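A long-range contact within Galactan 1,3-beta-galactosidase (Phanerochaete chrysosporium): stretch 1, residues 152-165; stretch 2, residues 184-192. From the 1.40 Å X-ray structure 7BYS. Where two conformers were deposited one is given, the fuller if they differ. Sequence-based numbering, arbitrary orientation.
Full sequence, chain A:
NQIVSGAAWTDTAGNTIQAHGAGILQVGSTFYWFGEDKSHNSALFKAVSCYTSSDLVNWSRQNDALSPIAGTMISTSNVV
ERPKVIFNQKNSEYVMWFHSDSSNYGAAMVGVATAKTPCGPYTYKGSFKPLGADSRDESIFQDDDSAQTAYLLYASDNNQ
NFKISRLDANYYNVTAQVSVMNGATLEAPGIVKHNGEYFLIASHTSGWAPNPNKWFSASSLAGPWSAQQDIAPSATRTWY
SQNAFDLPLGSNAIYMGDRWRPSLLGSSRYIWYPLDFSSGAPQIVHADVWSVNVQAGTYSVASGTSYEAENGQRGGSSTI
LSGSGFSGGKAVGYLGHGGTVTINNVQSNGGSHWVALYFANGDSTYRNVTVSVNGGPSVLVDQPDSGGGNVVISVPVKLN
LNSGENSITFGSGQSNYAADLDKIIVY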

# COMPACT_ATOMS: atom_id res chain seq x y z
N LEU A 152 17.31 -7.46 -10.05
CA LEU A 152 15.91 -7.51 -10.44
C LEU A 152 15.24 -8.65 -9.67
O LEU A 152 15.73 -9.78 -9.66
CB LEU A 152 15.79 -7.75 -11.95
CG LEU A 152 14.35 -7.82 -12.47
CD1 LEU A 152 13.72 -6.45 -12.39
CD2 LEU A 152 14.32 -8.34 -13.92
N LEU A 153 14.11 -8.35 -9.04
CA LEU A 153 13.26 -9.33 -8.36
C LEU A 153 11.99 -9.43 -9.20
O LEU A 153 11.38 -8.40 -9.48
CB LEU A 153 12.89 -8.81 -6.97
CG LEU A 153 13.97 -8.06 -6.17
CD1 LEU A 153 13.39 -7.66 -4.80
CD2 LEU A 153 15.25 -8.87 -6.00
N TYR A 154 11.61 -10.64 -9.63
CA TYR A 154 10.55 -10.68 -10.63
C TYR A 154 9.78 -11.98 -10.66
O TYR A 154 10.35 -13.06 -10.52
CB TYR A 154 11.07 -10.34 -12.04
CG TYR A 154 12.23 -11.15 -12.59
CD1 TYR A 154 13.49 -11.13 -11.99
CD2 TYR A 154 12.09 -11.87 -13.77
CE1 TYR A 154 14.55 -11.82 -12.53
CE2 TYR A 154 13.16 -12.57 -14.32
CZ TYR A 154 14.39 -12.54 -13.69
OH TYR A 154 15.47 -13.21 -14.21
N ALA A 155 8.48 -11.85 -10.93
CA ALA A 155 7.61 -12.98 -11.23
C ALA A 155 7.83 -13.39 -12.68
O ALA A 155 7.64 -12.58 -13.60
CB ALA A 155 6.15 -12.58 -10.99
N SER A 156 8.23 -14.63 -12.89
CA SER A 156 8.63 -15.10 -14.21
C SER A 156 7.83 -16.35 -14.56
O SER A 156 7.03 -16.84 -13.76
CB SER A 156 10.15 -15.35 -14.23
OG SER A 156 10.61 -15.60 -15.55
N ASP A 157 8.03 -16.83 -15.79
CA ASP A 157 7.43 -18.07 -16.28
C ASP A 157 5.92 -18.13 -16.00
O ASP A 157 5.43 -18.98 -15.25
CB ASP A 157 8.19 -19.30 -15.76
CG ASP A 157 9.69 -19.24 -16.07
OD1 ASP A 157 10.05 -18.78 -17.17
OD2 ASP A 157 10.50 -19.62 -15.21
N ASN A 158 5.20 -17.18 -16.60
CA ASN A 158 3.75 -17.09 -16.44
C ASN A 158 3.36 -16.98 -14.97
O ASN A 158 2.40 -17.60 -14.51
CB ASN A 158 3.02 -18.24 -17.14
CG ASN A 158 3.13 -18.16 -18.66
OD1 ASN A 158 3.35 -17.09 -19.23
ND2 ASN A 158 2.98 -19.31 -19.32
N ASN A 159 4.14 -16.21 -14.21
CA ASN A 159 3.98 -15.93 -12.79
C ASN A 159 4.31 -17.12 -11.88
O ASN A 159 4.23 -16.98 -10.66
CB ASN A 159 2.60 -15.34 -12.42
CG ASN A 159 2.45 -13.89 -12.84
OD1 ASN A 159 3.43 -13.20 -13.12
ND2 ASN A 159 1.22 -13.40 -12.85
N GLN A 160 4.72 -18.26 -12.43
CA GLN A 160 4.88 -19.45 -11.60
C GLN A 160 6.19 -19.48 -10.83
O GLN A 160 6.22 -20.00 -9.71
CB GLN A 160 4.76 -20.72 -12.45
CG GLN A 160 3.44 -20.82 -13.19
CD GLN A 160 2.26 -20.62 -12.27
OE1 GLN A 160 1.98 -21.46 -11.40
NE2 GLN A 160 1.58 -19.49 -12.41
N ASN A 161 7.27 -18.93 -11.38
CA ASN A 161 8.60 -19.07 -10.80
C ASN A 161 9.13 -17.69 -10.46
O ASN A 161 9.21 -16.82 -11.33
CB ASN A 161 9.56 -19.75 -11.79
CG ASN A 161 9.05 -21.10 -12.26
OD1 ASN A 161 8.34 -21.80 -11.54
ND2 ASN A 161 9.40 -21.48 -13.49
N PHE A 162 9.50 -17.50 -9.20
CA PHE A 162 9.99 -16.21 -8.74
C PHE A 162 11.51 -16.16 -8.82
O PHE A 162 12.20 -17.06 -8.32
CB PHE A 162 9.57 -15.95 -7.29
CG PHE A 162 9.96 -14.59 -6.83
CD1 PHE A 162 9.24 -13.48 -7.24
CD2 PHE A 162 11.08 -14.40 -6.03
CE1 PHE A 162 9.63 -12.20 -6.85
CE2 PHE A 162 11.48 -13.14 -5.64
CZ PHE A 162 10.75 -12.04 -6.05
N LYS A 163 12.04 -15.10 -9.43
CA LYS A 163 13.45 -15.02 -9.73
C LYS A 163 14.09 -13.77 -9.13
O LYS A 163 13.47 -12.70 -9.04
CB LYS A 163 13.67 -15.01 -11.24
CG LYS A 163 13.34 -16.34 -11.88
CD LYS A 163 13.43 -16.31 -13.39
CE LYS A 163 13.04 -17.68 -13.96
NZ LYS A 163 12.78 -17.59 -15.43
N ILE A 164 15.36 -13.92 -8.75
CA ILE A 164 16.23 -12.81 -8.41
C ILE A 164 17.44 -12.91 -9.32
O ILE A 164 18.06 -13.98 -9.41
CB ILE A 164 16.68 -12.89 -6.94
CG1 ILE A 164 15.44 -12.85 -6.03
CG2 ILE A 164 17.63 -11.75 -6.63
CD1 ILE A 164 15.76 -13.02 -4.56
N SER A 165 17.75 -11.82 -10.02
CA SER A 165 18.86 -11.86 -10.96
C SER A 165 19.67 -10.58 -10.84
O SER A 165 19.11 -9.51 -10.60
CB SER A 165 18.34 -12.01 -12.39
OG SER A 165 17.68 -13.26 -12.53
N ALA A 184 6.55 -20.98 -6.94
CA ALA A 184 6.24 -20.18 -5.77
C ALA A 184 5.06 -19.22 -5.96
O ALA A 184 4.47 -18.79 -4.97
CB ALA A 184 7.48 -19.40 -5.34
N THR A 185 4.70 -18.90 -7.21
CA THR A 185 3.59 -17.99 -7.53
C THR A 185 3.63 -16.72 -6.69
O THR A 185 2.64 -16.31 -6.08
CB THR A 185 2.21 -18.67 -7.48
OG1 THR A 185 1.89 -19.05 -6.13
CG2 THR A 185 2.16 -19.89 -8.41
N LEU A 186 4.79 -16.08 -6.68
CA LEU A 186 4.98 -14.86 -5.91
C LEU A 186 4.99 -13.65 -6.82
O LEU A 186 5.51 -13.70 -7.94
CB LEU A 186 6.30 -14.91 -5.13
CG LEU A 186 6.41 -15.98 -4.03
CD1 LEU A 186 7.83 -16.08 -3.52
CD2 LEU A 186 5.43 -15.70 -2.89
N GLU A 187 4.43 -12.55 -6.33
CA GLU A 187 4.53 -11.29 -7.06
C GLU A 187 4.66 -10.15 -6.05
O GLU A 187 4.93 -10.38 -4.86
CB GLU A 187 3.41 -11.14 -8.09
CG GLU A 187 2.02 -11.04 -7.50
CD GLU A 187 0.95 -10.88 -8.58
OE1 GLU A 187 1.27 -10.98 -9.78
OE2 GLU A 187 -0.22 -10.64 -8.22
N ALA A 188 4.54 -8.92 -6.54
CA ALA A 188 4.69 -7.71 -5.73
C ALA A 188 5.88 -7.78 -4.77
O ALA A 188 5.73 -7.57 -3.55
CB ALA A 188 3.38 -7.44 -4.97
N PRO A 189 7.08 -8.06 -5.26
CA PRO A 189 8.22 -8.26 -4.35
C PRO A 189 8.84 -6.95 -3.89
O PRO A 189 8.75 -5.91 -4.54
CB PRO A 189 9.23 -9.01 -5.23
CG PRO A 189 8.96 -8.48 -6.61
CD PRO A 189 7.46 -8.33 -6.66
N GLY A 190 9.52 -7.04 -2.75
CA GLY A 190 10.52 -6.06 -2.36
C GLY A 190 11.49 -6.69 -1.39
O GLY A 190 11.14 -7.66 -0.70
N ILE A 191 12.72 -6.17 -1.34
CA ILE A 191 13.71 -6.63 -0.37
C ILE A 191 14.20 -5.46 0.46
O ILE A 191 14.48 -4.38 -0.06
CB ILE A 191 14.89 -7.40 -1.01
CG1 ILE A 191 14.43 -8.79 -1.45
CG2 ILE A 191 16.10 -7.46 -0.04
CD1 ILE A 191 15.45 -9.56 -2.31
N VAL A 192 14.30 -5.69 1.76
CA VAL A 192 14.91 -4.74 2.68
C VAL A 192 15.94 -5.48 3.52
O VAL A 192 15.72 -6.63 3.93
CB VAL A 192 13.83 -4.03 3.53
CG1 VAL A 192 13.10 -5.01 4.41
CG2 VAL A 192 14.45 -2.90 4.34
O HOH W 1 3.28 -10.71 -11.70
O HOH W 2 6.48 -15.98 -9.14

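Stretch 1 is a β-hairpin: strands 152-156 and 161-165 pair through backbone hydrogen bonds and are joined by a type I' turn from Asp157 to Gln160, closed by Gln160 N to Asp157 O at 3.0 Å. Stretch 2 runs across one side of this hairpin and turns a corner at Ala188. Strand 189-192 passes strand 152-156 at a closest axial approach of 7.2 Å, with N-to-C directions 153° apart, roughly antiparallel. At that spacing the two meet through side chains rather than as neighbours in a sheet. The backbones draw together towards the turn, where the CA atoms of Gln160 and Thr185 lie 4.5 Å apart. Here is the one direct hydrogen bond across the contact, Thr185 N to Gln160 O, 3.1 Å and nearly straight at 174°. Ala184 N is also 3.0 Å from Gln160 O, but its angle is too poor for a hydrogen bond. Next to this bond, Thr185 CA directs its hydrogen at Asn159 O (CA to O 3.4 Å, 172° at the hydrogen).

Two waters extend the polar join. Water 2 donates to Asn159 O (2.9 Å from its O) and to Leu186 O (2.8 Å), linking two carbonyls that could not bond to each other. Water 1 donates to Asn159 OD1 (2.9 Å) and Glu187 OE1 (2.8 Å), so the side chains of Asn159 and Glu187 are joined through solvent.

Away from the turn the contact is apolar. Leu153, Ala155 and Phe162 point their CA-to-CB bonds toward stretch 2, while Tyr154 between the first two points away, as strand alternation requires. Phe162 (chi1 t) reaches along stretch 2: its CD1 is 3.9 Å from Leu186 CB, and its CZ is 3.5 Å from Pro189 CB, which meets the ring at its edge. Pro189 also packs against Leu153, with Leu153 CB 4.0 Å from Pro189 CG. Leu153 CD1 reaches Ile191 CG1 at 3.7 Å and lies 4.0 Å from Gly190 C. Ile164 starts sideways, but its end comes nearer, bringing its CD1 to 4.1 Å from Ile191 CD1. Ala155 CB comes within 3.3 Å of Leu186 O.

Gln160, which is exposed, has its OE1 3.4 Å from Thr185 CG2, while Gln160 NE2 donates to Asn158 O at 2.9 Å, tying the side chain back to its own turn. Together the two stretches bury 592 Å², counting both sides.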